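Local structure of prolyl oligopeptidase (Novosphingobium capsulatum, 1YR2) at residues Pro93-Leu98 / Val709-Ala714; Leu488-Tyr493 / Asn561-Arg566; Met511-Ser516 / His715-Thr720; His567-Glu572 / Asp590-Ala595. The protein probably hydrolyses oligopeptides after proline and, less readily, after alanine, as a serine endopeptidase of the prolyl oligopeptidase family. All coordinates share one frame; numbering follows the deposited sequence.

Contact 1: Pro93-Leu98 / Val709-Ala714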
loop_
_atom_site.group_PDB
_atom_site.type_symbol
_atom_site.label_atom_id
_atom_site.label_comp_id
_atom_site.label_asym_id
_atom_site.label_seq_id
_atom_site.Cartn_x
_atom_site.Cartn_y
_atom_site.Cartn_z
ATOM N N PRO A 93 6.872 -31.753 -4.483
ATOM C CA PRO A 93 7.706 -31.883 -3.298
ATOM C C PRO A 93 8.265 -30.536 -2.785
ATOM O O PRO A 93 8.738 -30.543 -1.664
ATOM C CB PRO A 93 8.798 -32.851 -3.753
ATOM C CG PRO A 93 8.961 -32.561 -5.188
ATOM C CD PRO A 93 7.576 -32.219 -5.692
ATOM N N GLU A 94 8.173 -29.431 -3.540
ATOM C CA GLU A 94 8.682 -28.140 -3.057
ATOM C C GLU A 94 7.712 -27.500 -2.029
ATOM O O GLU A 94 8.112 -26.627 -1.269
ATOM C CB GLU A 94 8.927 -27.154 -4.223
ATOM C CG GLU A 94 9.865 -27.604 -5.345
ATOM C CD GLU A 94 9.227 -28.522 -6.390
ATOM O OE1 GLU A 94 8.006 -28.827 -6.307
ATOM O OE2 GLU A 94 9.978 -29.001 -7.272
ATOM N N ARG A 95 6.465 -27.975 -1.971
ATOM C CA ARG A 95 5.404 -27.277 -1.266
ATOM C C ARG A 95 5.626 -27.152 0.232
ATOM O O ARG A 95 5.410 -26.078 0.816
ATOM C CB ARG A 95 4.053 -27.929 -1.491
ATOM C CG ARG A 95 2.952 -27.043 -1.025
ATOM C CD ARG A 95 1.606 -27.633 -1.067
ATOM N NE ARG A 95 0.592 -26.678 -0.593
ATOM C CZ ARG A 95 0.234 -26.506 0.678
ATOM N NH1 ARG A 95 0.854 -27.164 1.641
ATOM N NH2 ARG A 95 -0.721 -25.630 0.979
ATOM N N ALA A 96 6.049 -28.249 0.840
ATOM C CA ALA A 96 6.253 -28.328 2.282
ATOM C C ALA A 96 7.159 -27.244 2.815
ATOM O O ALA A 96 6.845 -26.595 3.811
ATOM C CB ALA A 96 6.851 -29.692 2.628
ATOM N N ALA A 97 8.292 -27.058 2.145
ATOM C CA ALA A 97 9.317 -26.142 2.586
ATOM C C ALA A 97 8.835 -24.710 2.401
ATOM O O ALA A 97 9.120 -23.829 3.221
ATOM C CB ALA A 97 10.578 -26.353 1.784
ATOM N N LEU A 98 8.074 -24.478 1.343
ATOM C CA LEU A 98 7.548 -23.123 1.095
ATOM C C LEU A 98 6.466 -22.750 2.085
ATOM O O LEU A 98 6.451 -21.615 2.566
ATOM C CB LEU A 98 7.024 -22.975 -0.318
ATOM C CG LEU A 98 8.116 -23.038 -1.393
ATOM C CD1 LEU A 98 7.506 -23.507 -2.748
ATOM C CD2 LEU A 98 8.880 -21.741 -1.596
ATOM N N VAL A 709 0.864 -22.085 -5.249
ATOM C CA VAL A 709 1.305 -21.332 -6.419
ATOM C C VAL A 709 2.812 -21.361 -6.478
ATOM O O VAL A 709 3.383 -21.630 -7.516
ATOM C CB VAL A 709 0.755 -19.887 -6.365
ATOM C CG1 VAL A 709 1.381 -18.971 -7.415
ATOM C CG2 VAL A 709 -0.755 -19.878 -6.520
ATOM N N GLN A 710 3.486 -21.029 -5.389
ATOM C CA GLN A 710 4.927 -20.987 -5.460
ATOM C C GLN A 710 5.573 -22.359 -5.681
ATOM O O GLN A 710 6.607 -22.468 -6.320
ATOM C CB GLN A 710 5.511 -20.238 -4.273
ATOM C CG GLN A 710 5.258 -18.742 -4.373
ATOM C CD GLN A 710 5.967 -17.926 -3.304
ATOM O OE1 GLN A 710 6.826 -18.461 -2.554
ATOM N NE2 GLN A 710 5.664 -16.633 -3.254
ATOM N N ALA A 711 5.002 -23.404 -5.127
ATOM C CA ALA A 711 5.502 -24.756 -5.403
ATOM C C ALA A 711 5.381 -25.065 -6.902
ATOM O O ALA A 711 6.300 -25.645 -7.491
ATOM C CB ALA A 711 4.700 -25.770 -4.607
ATOM N N PHE A 712 4.247 -24.701 -7.503
ATOM C CA PHE A 712 4.024 -24.890 -8.958
ATOM C C PHE A 712 5.067 -24.095 -9.745
ATOM O O PHE A 712 5.791 -24.624 -10.591
ATOM C CB PHE A 712 2.601 -24.468 -9.295
ATOM C CG PHE A 712 2.179 -24.718 -10.708
ATOM C CD1 PHE A 712 2.323 -23.732 -11.664
ATOM C CD2 PHE A 712 1.527 -25.873 -11.045
ATOM C CE1 PHE A 712 1.861 -23.969 -12.961
ATOM C CE2 PHE A 712 1.052 -26.115 -12.345
ATOM C CZ PHE A 712 1.222 -25.178 -13.285
ATOM N N LEU A 713 5.169 -22.814 -9.473
ATOM C CA LEU A 713 6.170 -21.981 -10.163
ATOM C C LEU A 713 7.613 -22.475 -9.930
ATOM O O LEU A 713 8.441 -22.452 -10.854
ATOM C CB LEU A 713 6.054 -20.507 -9.740
ATOM C CG LEU A 713 4.679 -19.861 -9.955
ATOM C CD1 LEU A 713 4.700 -18.369 -9.532
ATOM C CD2 LEU A 713 4.222 -19.995 -11.419
ATOM N N ALA A 714 7.940 -22.865 -8.702
ATOM C CA ALA A 714 9.273 -23.425 -8.409
ATOM C C ALA A 714 9.574 -24.690 -9.188
ATOM O O ALA A 714 10.661 -24.872 -9.677
ATOM C CB ALA A 714 9.403 -23.755 -6.920
#
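Segment 93-98, which leads into helix 95-105, lies against helix 699-717, and the backbones come closest at Arg-95 and Ala-711, whose CA atoms are 4.8 Å apart. Such an approach needs a small side chain at the crossing, and Ala-711 supplies it: its CB rests 3.7 Å from Arg-95 CA and 3.8 Å from Arg-95 CB. Leu-98, one turn further on, reaches in beside the alanine. Its CG stands anti to the carbonyl carbon (chi1 -68°), and the branch CD1 comes to 3.5 Å from Ala-711 N, lying on the helix backbone, while its side chain and that of Gln-710 cross obliquely, with Leu-98 CD2 4.0 Å from Gln-710 OE1. Gln-710 NE2 is hydrogen-bonded to Gly-509 O.

In Glu-94, CG is anti to the carbonyl carbon (chi1 -56°) and passes 4.2 Å from Ala-714 CB; the bend at chi2 (81°) then turns the carboxylate. Its two oxygens differ: OE2 is hydrogen-bonded to His-715 ND1, whereas OE1 is buried without a polar partner in the model and faces another acceptor, Ala-711 O, at 3.8 Å, which may raise the cost of keeping the charge there. Arg-95 runs extended from CG to NE, with CG anti to the backbone N, and carries its guanidinium to salt bridges with Asp-708 and Glu-99.

Close helix-helix packing over an alanine, flanked by Leu-98 and Glu-94, thus joins a helix that precedes the beta-propeller in sequence to helix 699-717, near the C-terminal end of the alpha/beta-hydrolase domain, as in prolyl oligopeptidases, whose catalytic domain draws on both ends of the chain.

Contact 2: Leu488-Tyr493 / Asn561-Arg566; sequences LPTLLY and NGVTPR
Thr-490, at the first residue of strand 490-493, turns its CB toward the loop 561-566 and carries most of the side-chain contact. CB itself already lies 3.2 Å from Thr-564 OG1. Beyond it the two branches part: CG2, anti to the backbone N, passes 3.5 Å from Thr-564 OG1, while OG1, anti to the carbonyl carbon (chi1 -64°), ends in two hydrogen bonds. It accepts from Thr-564 OG1 at 2.6 Å and donates to Leu-488 O at 2.8 Å, approaching that oxygen from above the carbonyl plane. The directions give a relay from one hydroxyl through the next to the carbonyl, which fixes the rotation of the Thr-490 side chain. An alanine here, lacking the hydroxyl, would probably loosen the hold between the loop and the strand start, since Thr-564 OG1 and Leu-488 O lose the group that links them.

The backbone adds its own tie. Leu-488 N donates to Val-563 O at 2.9 Å in a nearly straight bond, 165° at the hydrogen. Leu-488 O, besides the Thr-490 hydroxyl, meets the CA-H of Thr-564 at a CA-to-O distance of 3.5 Å. Pro-565 CD comes to 3.1 Å from the same Leu-488 O, so this carbonyl is closely surrounded by carbon as well as by its hydroxyl donor.

Thr-490 also makes backbone hydrogen bonds with Gly-568 and Ala-570. The loop that leaves helix 544-560 is thereby joined to the start of strand 490-493 just before the chain enters strand 569-574, a helix-to-strand connection at the N-terminal ends of two neighbouring parallel strands in the middle of the alpha/beta-hydrolase sheet.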
loop_
_atom_site.group_PDB
_atom_site.type_symbol
_atom_site.label_atom_id
_atom_site.label_comp_id
_atom_site.label_asym_id
_atom_site.label_seq_id
_atom_site.Cartn_x
_atom_site.Cartn_y
_atom_site.Cartn_z
ATOM N N LEU A 488 19.169 -17.013 -11.463
ATOM C CA LEU A 488 18.326 -17.768 -10.542
ATOM C C LEU A 488 16.917 -17.935 -11.106
ATOM O O LEU A 488 16.478 -17.086 -11.851
ATOM C CB LEU A 488 18.242 -17.003 -9.231
ATOM C CG LEU A 488 19.465 -17.040 -8.321
ATOM C CD1 LEU A 488 19.190 -16.180 -7.083
ATOM C CD2 LEU A 488 19.790 -18.482 -7.943
ATOM N N PRO A 489 16.202 -19.004 -10.750
ATOM C CA PRO A 489 14.746 -19.012 -10.977
ATOM C C PRO A 489 14.141 -17.697 -10.458
ATOM O O PRO A 489 14.469 -17.230 -9.355
ATOM C CB PRO A 489 14.267 -20.187 -10.159
ATOM C CG PRO A 489 15.441 -21.114 -10.174
ATOM C CD PRO A 489 16.665 -20.248 -10.125
ATOM N N THR A 490 13.268 -17.097 -11.257
ATOM C CA THR A 490 12.844 -15.729 -11.023
ATOM C C THR A 490 11.341 -15.662 -11.122
ATOM O O THR A 490 10.735 -16.251 -12.005
ATOM C CB THR A 490 13.485 -14.788 -12.056
ATOM O OG1 THR A 490 14.902 -14.788 -11.900
ATOM C CG2 THR A 490 13.069 -13.339 -11.852
ATOM N N LEU A 491 10.757 -14.927 -10.177
ATOM C CA LEU A 491 9.354 -14.591 -10.162
ATOM C C LEU A 491 9.243 -13.107 -10.512
ATOM O O LEU A 491 9.712 -12.251 -9.749
ATOM C CB LEU A 491 8.785 -14.867 -8.766
ATOM C CG LEU A 491 7.262 -14.819 -8.576
ATOM C CD1 LEU A 491 6.900 -15.344 -7.170
ATOM C CD2 LEU A 491 6.743 -13.447 -8.717
ATOM N N LEU A 492 8.609 -12.814 -11.646
ATOM C CA LEU A 492 8.425 -11.447 -12.162
ATOM C C LEU A 492 6.961 -11.071 -12.037
ATOM O O LEU A 492 6.113 -11.749 -12.576
ATOM C CB LEU A 492 8.845 -11.372 -13.618
ATOM C CG LEU A 492 8.462 -10.145 -14.417
ATOM C CD1 LEU A 492 9.127 -8.881 -13.816
ATOM C CD2 LEU A 492 8.799 -10.330 -15.877
ATOM N N TYR A 493 6.707 -9.998 -11.313
ATOM C CA TYR A 493 5.378 -9.482 -11.002
ATOM C C TYR A 493 5.109 -8.152 -11.693
ATOM O O TYR A 493 6.017 -7.344 -11.930
ATOM C CB TYR A 493 5.279 -9.315 -9.490
ATOM C CG TYR A 493 3.936 -8.864 -8.992
ATOM C CD1 TYR A 493 2.920 -9.777 -8.753
ATOM C CD2 TYR A 493 3.670 -7.533 -8.770
ATOM C CE1 TYR A 493 1.704 -9.367 -8.305
ATOM C CE2 TYR A 493 2.418 -7.116 -8.304
ATOM C CZ TYR A 493 1.455 -8.058 -8.086
ATOM O OH TYR A 493 0.229 -7.687 -7.644
ATOM N N ASN A 561 20.448 -10.255 -19.198
ATOM C CA ASN A 561 21.376 -9.609 -18.294
ATOM C C ASN A 561 21.806 -10.486 -17.135
ATOM O O ASN A 561 22.401 -10.010 -16.179
ATOM C CB ASN A 561 20.811 -8.261 -17.848
ATOM C CG ASN A 561 20.815 -7.275 -18.974
ATOM O OD1 ASN A 561 21.831 -6.607 -19.185
ATOM N ND2 ASN A 561 19.751 -7.287 -19.810
ATOM N N GLY A 562 21.545 -11.785 -17.253
ATOM C CA GLY A 562 22.052 -12.748 -16.296
ATOM C C GLY A 562 21.378 -12.862 -14.944
ATOM O O GLY A 562 21.923 -13.535 -14.029
ATOM N N VAL A 563 20.193 -12.253 -14.782
ATOM C CA VAL A 563 19.411 -12.443 -13.552
ATOM C C VAL A 563 18.693 -13.787 -13.513
ATOM O O VAL A 563 18.574 -14.381 -12.449
ATOM C CB VAL A 563 18.352 -11.347 -13.371
ATOM C CG1 VAL A 563 17.560 -11.540 -12.097
ATOM C CG2 VAL A 563 19.025 -9.988 -13.367
ATOM N N THR A 564 18.268 -14.268 -14.685
ATOM C CA THR A 564 17.380 -15.428 -14.828
ATOM C C THR A 564 17.828 -16.355 -15.945
ATOM O O THR A 564 18.166 -15.880 -17.018
ATOM C CB THR A 564 15.981 -14.889 -15.191
ATOM O OG1 THR A 564 15.615 -13.913 -14.210
ATOM C CG2 THR A 564 14.893 -16.003 -15.119
ATOM N N PRO A 565 17.785 -17.667 -15.736
ATOM C CA PRO A 565 18.052 -18.597 -16.845
ATOM C C PRO A 565 17.012 -18.477 -17.924
ATOM O O PRO A 565 15.870 -18.069 -17.667
ATOM C CB PRO A 565 18.012 -19.986 -16.186
ATOM C CG PRO A 565 18.110 -19.766 -14.722
ATOM C CD PRO A 565 17.568 -18.371 -14.464
ATOM N N ARG A 566 17.401 -18.835 -19.137
ATOM C CA ARG A 566 16.493 -18.841 -20.278
ATOM C C ARG A 566 15.147 -19.513 -19.985
ATOM O O ARG A 566 14.084 -19.005 -20.387
ATOM C CB ARG A 566 17.167 -19.522 -21.484
ATOM C CG ARG A 566 16.343 -19.549 -22.755
ATOM C CD ARG A 566 15.921 -18.179 -23.207
ATOM N NE ARG A 566 14.952 -18.197 -24.293
ATOM C CZ ARG A 566 13.631 -18.280 -24.164
ATOM N NH1 ARG A 566 13.052 -18.374 -22.965
ATOM N NH2 ARG A 566 12.884 -18.294 -25.265
#

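Contact 3: Met511-Ser516 / His715-Thr720; sequences MTWIDS and HFTGLT
Helix 508-514 runs out within the segment 511-516, as the bond from Asp-515 N back to Met-511 O marks its last turn. Thr-512 lends its carbonyl to the helix end: O accepts the hydroxyl of Ser-516 at 2.6 Å from OG, with the donor in the carbonyl plane. Trp-513 follows and carries the contact. With CG anti to the backbone N (chi1 -178°), its indole reaches across to segment 715-720, where Leu-719 CD2 sits over one face, 3.8 Å from the centroid of the six-membered ring and 7° from its normal, a CH-pi contact. Tip to tip, Trp-513 CH2 meets Thr-717 OG1 at 3.8 Å at the ring edge; that hydroxyl is hydrogen-bonded to Leu-713 O, and the indole NE1 to Ala-519 O, which together steady the two groups. An alanine at Trp-513 removes the ring and NE1, which would probably leave Leu-719 poorly packed and weaken the tie of the helix to strand 519-523. Asp-515 turns to salt bridges with Arg-101 and Arg-481. At Ser-516 the carbonyl O lies 3.9 Å from Leu-719 CD1, so the two branches of the leucine are divided between ring and backbone.

Leu-719 is placed there by the turn before it, where Gly-718, at positive phi (82°), closes helix 699-717 in a Schellman motif. The contact joins the ends of two helices that, in the alpha/beta-hydrolase fold, pack on the same face of the central sheet.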
loop_
_atom_site.group_PDB
_atom_site.type_symbol
_atom_site.label_atom_id
_atom_site.label_comp_id
_atom_site.label_asym_id
_atom_site.label_seq_id
_atom_site.Cartn_x
_atom_site.Cartn_y
_atom_site.Cartn_z
ATOM N N MET A 511 8.594 -12.603 -0.059
ATOM C CA MET A 511 9.754 -12.903 0.794
ATOM C C MET A 511 10.026 -14.398 0.905
ATOM O O MET A 511 11.180 -14.827 1.046
ATOM C CB MET A 511 9.548 -12.309 2.168
ATOM C CG MET A 511 10.774 -12.329 3.072
ATOM S SD MET A 511 12.076 -11.214 2.414
ATOM C CE MET A 511 13.350 -12.186 2.842
ATOM N N THR A 512 8.962 -15.185 0.877
ATOM C CA THR A 512 9.071 -16.639 0.913
ATOM C C THR A 512 9.902 -17.108 -0.295
ATOM O O THR A 512 10.774 -17.982 -0.163
ATOM C CB THR A 512 7.643 -17.285 0.887
ATOM O OG1 THR A 512 6.907 -16.896 2.050
ATOM C CG2 THR A 512 7.697 -18.851 0.908
ATOM N N TRP A 513 9.587 -16.584 -1.483
ATOM C CA TRP A 513 10.326 -16.933 -2.686
ATOM C C TRP A 513 11.781 -16.502 -2.574
ATOM O O TRP A 513 12.667 -17.306 -2.814
ATOM C CB TRP A 513 9.707 -16.281 -3.918
ATOM C CG TRP A 513 10.314 -16.566 -5.215
ATOM C CD1 TRP A 513 11.224 -15.821 -5.877
ATOM C CD2 TRP A 513 10.025 -17.692 -6.066
ATOM N NE1 TRP A 513 11.530 -16.405 -7.078
ATOM C CE2 TRP A 513 10.805 -17.552 -7.223
ATOM C CE3 TRP A 513 9.166 -18.779 -5.967
ATOM C CZ2 TRP A 513 10.743 -18.442 -8.287
ATOM C CZ3 TRP A 513 9.093 -19.681 -7.046
ATOM C CH2 TRP A 513 9.894 -19.511 -8.170
ATOM N N ILE A 514 12.021 -15.254 -2.200
ATOM C CA ILE A 514 13.392 -14.716 -2.109
ATOM C C ILE A 514 14.226 -15.464 -1.065
ATOM O O ILE A 514 15.394 -15.802 -1.311
ATOM C CB ILE A 514 13.337 -13.235 -1.783
ATOM C CG1 ILE A 514 12.564 -12.458 -2.891
ATOM C CG2 ILE A 514 14.765 -12.698 -1.533
ATOM C CD1 ILE A 514 11.960 -11.149 -2.407
ATOM N N ASP A 515 13.616 -15.754 0.089
ATOM C CA ASP A 515 14.308 -16.484 1.140
ATOM C C ASP A 515 14.231 -17.996 0.988
ATOM O O ASP A 515 14.584 -18.750 1.918
ATOM C CB ASP A 515 13.852 -16.028 2.495
ATOM C CG ASP A 515 14.840 -16.420 3.593
ATOM O OD1 ASP A 515 16.075 -16.417 3.359
ATOM O OD2 ASP A 515 14.463 -16.752 4.708
ATOM N N SER A 516 13.811 -18.440 -0.208
ATOM C CA SER A 516 13.973 -19.827 -0.631
ATOM C C SER A 516 15.038 -19.978 -1.754
ATOM O O SER A 516 15.232 -21.061 -2.260
ATOM C CB SER A 516 12.609 -20.371 -1.084
ATOM O OG SER A 516 11.708 -20.397 0.020
ATOM N N HIS A 715 8.604 -25.577 -9.244
ATOM C CA HIS A 715 8.761 -26.870 -9.926
ATOM C C HIS A 715 9.130 -26.633 -11.395
ATOM O O HIS A 715 10.098 -27.194 -11.899
ATOM C CB HIS A 715 7.468 -27.650 -9.824
ATOM C CG HIS A 715 7.559 -29.029 -10.389
ATOM N ND1 HIS A 715 8.308 -30.021 -9.793
ATOM C CD2 HIS A 715 7.016 -29.579 -11.502
ATOM C CE1 HIS A 715 8.214 -31.132 -10.508
ATOM N NE2 HIS A 715 7.430 -30.896 -11.546
ATOM N N PHE A 716 8.432 -25.682 -12.034
ATOM C CA PHE A 716 8.592 -25.457 -13.463
ATOM C C PHE A 716 9.724 -24.473 -13.814
ATOM O O PHE A 716 10.088 -24.360 -14.987
ATOM C CB PHE A 716 7.241 -25.080 -14.085
ATOM C CG PHE A 716 6.354 -26.254 -14.216
ATOM C CD1 PHE A 716 6.644 -27.234 -15.170
ATOM C CD2 PHE A 716 5.288 -26.460 -13.344
ATOM C CE1 PHE A 716 5.882 -28.417 -15.233
ATOM C CE2 PHE A 716 4.511 -27.614 -13.428
ATOM C CZ PHE A 716 4.808 -28.591 -14.366
ATOM N N THR A 717 10.306 -23.792 -12.822
ATOM C CA THR A 717 11.485 -22.990 -13.064
ATOM C C THR A 717 12.787 -23.595 -12.550
ATOM O O THR A 717 13.845 -22.970 -12.682
ATOM C CB THR A 717 11.361 -21.584 -12.464
ATOM O OG1 THR A 717 11.120 -21.653 -11.054
ATOM C CG2 THR A 717 10.212 -20.795 -13.066
ATOM N N GLY A 718 12.727 -24.751 -11.918
ATOM C CA GLY A 718 13.944 -25.374 -11.408
ATOM C C GLY A 718 14.417 -24.837 -10.066
ATOM O O GLY A 718 15.578 -25.013 -9.714
ATOM N N LEU A 719 13.539 -24.229 -9.280
ATOM C CA LEU A 719 13.921 -23.768 -7.966
ATOM C C LEU A 719 13.819 -24.879 -6.945
ATOM O O LEU A 719 12.733 -25.404 -6.714
ATOM C CB LEU A 719 13.045 -22.608 -7.492
ATOM C CG LEU A 719 13.419 -22.064 -6.104
ATOM C CD1 LEU A 719 14.839 -21.465 -6.138
ATOM C CD2 LEU A 719 12.408 -21.039 -5.591
ATOM N N THR A 720 14.942 -25.183 -6.301
ATOM C CA THR A 720 14.953 -26.037 -5.124
ATOM C C THR A 720 15.061 -25.129 -3.898
ATOM O O THR A 720 16.079 -24.497 -3.722
ATOM C CB THR A 720 16.156 -27.014 -5.226
ATOM O OG1 THR A 720 15.908 -27.982 -6.268
ATOM C CG2 THR A 720 16.329 -27.825 -3.948
#

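Contact 4: His567-Glu572 / Asp590-Ala595; sequences HGLAIE and DLFAAA
Segments 567-572 and 590-595 pair in parallel where they become strands, with CA atoms 4.8 Å apart between Ala-570 and Ala-594 and the same pairing continued at Ile-571 and Ala-595. Two backbone bonds hold them, both with the donor in the plane of the accepting carbonyl: Ala-593 N to Leu-569 O at 2.8 Å and Ile-571 N to Ala-594 O at 3.2 Å. At the start of strand 569-574 a water accepts from Leu-569 N and donates to Leu-591 O.

Phe-592 is clasped on both faces of its ring. Ile-571 crosses it at about a right angle and sets CD1 over the centre, 3.7 Å from the centroid and 7° off the normal, a CH-pi contact; Leu-591 CB covers the opposite face, 3.9 Å above the plane. Ile-571 achieves this with CG1 in the crowded position between the backbone N and carbonyl carbon (chi1 49°), which brings CG1 to 3.7 Å from Ala-595 CB. Leu-569 lies alongside the ring, CD2 at 3.8 Å from Phe-592 CD1.

Ile-571 and Ala-595 face helix 576-587, Ala-570 and Ala-594 face helix 699-717, and the small alanines probably allow Leu-713 and Thr-717 to pack on Ala-570. Strand 569-574, helix 576-587 and strand 594-598 form a beta-alpha-beta crossover of the alpha/beta-hydrolase sheet; the tight strand-to-helix turn around Ser-575, flanked by Gly-573 and Gly-577, is probably the nucleophile elbow of this serine peptidase.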
loop_
_atom_site.group_PDB
_atom_site.type_symbol
_atom_site.label_atom_id
_atom_site.label_comp_id
_atom_site.label_asym_id
_atom_site.label_seq_id
_atom_site.Cartn_x
_atom_site.Cartn_y
_atom_site.Cartn_z
ATOM N N HIS A 567 15.186 -20.650 -19.297
ATOM C CA HIS A 567 13.971 -21.403 -18.999
ATOM C C HIS A 567 13.583 -21.345 -17.518
ATOM O O HIS A 567 12.897 -22.220 -17.035
ATOM C CB HIS A 567 14.105 -22.866 -19.523
ATOM C CG HIS A 567 14.312 -22.934 -21.002
ATOM N ND1 HIS A 567 13.383 -22.440 -21.904
ATOM C CD2 HIS A 567 15.378 -23.333 -21.734
ATOM C CE1 HIS A 567 13.855 -22.590 -23.133
ATOM N NE2 HIS A 567 15.066 -23.111 -23.055
ATOM N N GLY A 568 13.983 -20.279 -16.832
ATOM C CA GLY A 568 13.712 -20.112 -15.411
ATOM C C GLY A 568 12.865 -18.908 -15.041
ATOM O O GLY A 568 12.914 -18.491 -13.893
ATOM N N LEU A 569 12.116 -18.351 -15.973
ATOM C CA LEU A 569 11.247 -17.206 -15.673
ATOM C C LEU A 569 9.791 -17.593 -15.394
ATOM O O LEU A 569 9.124 -18.248 -16.216
ATOM C CB LEU A 569 11.304 -16.197 -16.837
ATOM C CG LEU A 569 10.584 -14.880 -16.648
ATOM C CD1 LEU A 569 11.033 -14.130 -15.415
ATOM C CD2 LEU A 569 10.783 -14.051 -17.884
ATOM N N ALA A 570 9.295 -17.219 -14.227
ATOM C CA ALA A 570 7.880 -17.348 -13.882
ATOM C C ALA A 570 7.264 -15.961 -13.743
ATOM O O ALA A 570 7.927 -15.020 -13.307
ATOM C CB ALA A 570 7.706 -18.086 -12.572
ATOM N N ILE A 571 5.966 -15.838 -14.057
ATOM C CA ILE A 571 5.298 -14.541 -13.957
ATOM C C ILE A 571 4.022 -14.670 -13.159
ATOM O O ILE A 571 3.364 -15.699 -13.200
ATOM C CB ILE A 571 4.992 -13.953 -15.349
ATOM C CG1 ILE A 571 4.309 -14.992 -16.273
ATOM C CG2 ILE A 571 6.261 -13.467 -15.960
ATOM C CD1 ILE A 571 3.774 -14.409 -17.603
ATOM N N GLU A 572 3.688 -13.631 -12.397
ATOM C CA GLU A 572 2.476 -13.645 -11.570
ATOM C C GLU A 572 1.858 -12.261 -11.691
ATOM O O GLU A 572 2.572 -11.260 -11.844
ATOM C CB GLU A 572 2.858 -13.933 -10.107
ATOM C CG GLU A 572 1.666 -14.223 -9.208
ATOM C CD GLU A 572 1.998 -14.660 -7.753
ATOM O OE1 GLU A 572 3.117 -15.144 -7.458
ATOM O OE2 GLU A 572 1.107 -14.489 -6.882
ATOM N N ASP A 590 6.891 -18.736 -25.362
ATOM C CA ASP A 590 8.292 -19.198 -25.312
ATOM C C ASP A 590 9.156 -18.525 -24.262
ATOM O O ASP A 590 10.198 -19.054 -23.895
ATOM C CB ASP A 590 8.984 -18.988 -26.667
ATOM C CG ASP A 590 9.006 -17.523 -27.066
ATOM O OD1 ASP A 590 7.924 -16.866 -27.063
ATOM O OD2 ASP A 590 10.044 -16.923 -27.371
ATOM N N LEU A 591 8.743 -17.356 -23.777
ATOM C CA LEU A 591 9.549 -16.610 -22.810
ATOM C C LEU A 591 9.436 -17.076 -21.355
ATOM O O LEU A 591 10.333 -16.792 -20.547
ATOM C CB LEU A 591 9.200 -15.137 -22.930
ATOM C CG LEU A 591 10.028 -14.016 -22.310
ATOM C CD1 LEU A 591 11.543 -14.124 -22.606
ATOM C CD2 LEU A 591 9.435 -12.694 -22.859
ATOM N N PHE A 592 8.340 -17.765 -21.019
ATOM C CA PHE A 592 7.943 -18.054 -19.630
ATOM C C PHE A 592 7.903 -19.550 -19.378
ATOM O O PHE A 592 7.327 -20.313 -20.145
ATOM C CB PHE A 592 6.558 -17.431 -19.313
ATOM C CG PHE A 592 6.471 -15.982 -19.720
ATOM C CD1 PHE A 592 7.273 -15.042 -19.108
ATOM C CD2 PHE A 592 5.668 -15.578 -20.781
ATOM C CE1 PHE A 592 7.243 -13.703 -19.502
ATOM C CE2 PHE A 592 5.628 -14.235 -21.179
ATOM C CZ PHE A 592 6.421 -13.298 -20.524
ATOM N N ALA A 593 8.528 -19.977 -18.298
ATOM C CA ALA A 593 8.442 -21.379 -17.901
ATOM C C ALA A 593 7.122 -21.674 -17.240
ATOM O O ALA A 593 6.593 -22.794 -17.371
ATOM C CB ALA A 593 9.572 -21.736 -16.989
ATOM N N ALA A 594 6.602 -20.699 -16.498
ATOM C CA ALA A 594 5.348 -20.897 -15.796
ATOM C C ALA A 594 4.676 -19.573 -15.573
ATOM O O ALA A 594 5.331 -18.578 -15.545
ATOM C CB ALA A 594 5.583 -21.589 -14.492
ATOM N N ALA A 595 3.354 -19.582 -15.374
ATOM C CA ALA A 595 2.575 -18.378 -15.132
ATOM C C ALA A 595 1.421 -18.656 -14.184
ATOM O O ALA A 595 0.841 -19.752 -14.209
ATOM C CB ALA A 595 1.997 -17.848 -16.433
HETATM O O HOH W 1 11.564 -18.950 -19.102
#

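In the fold
All four contacts belong to the alpha/beta-hydrolase part of the enzyme. Contacts 1 and 3 share helix 699-717, with centres about 7 Å apart; contacts 2 and 4, about 9 Å apart, meet in the central sheet, where strands 490-493 and 569-574 are neighbours. Leu-713 of contact 1 and Thr-717 of contact 3 pack on Ala-570 of contact 4, linking the helix layer to the sheet. Along the chain, contacts 2 and 4 follow in series between the two segments of contact 1, while contact 3 crosses contacts 1 and 2. Contact 1, with 610 residues between its segments, spans the whole propeller, so both chain ends help build the peptidase domain.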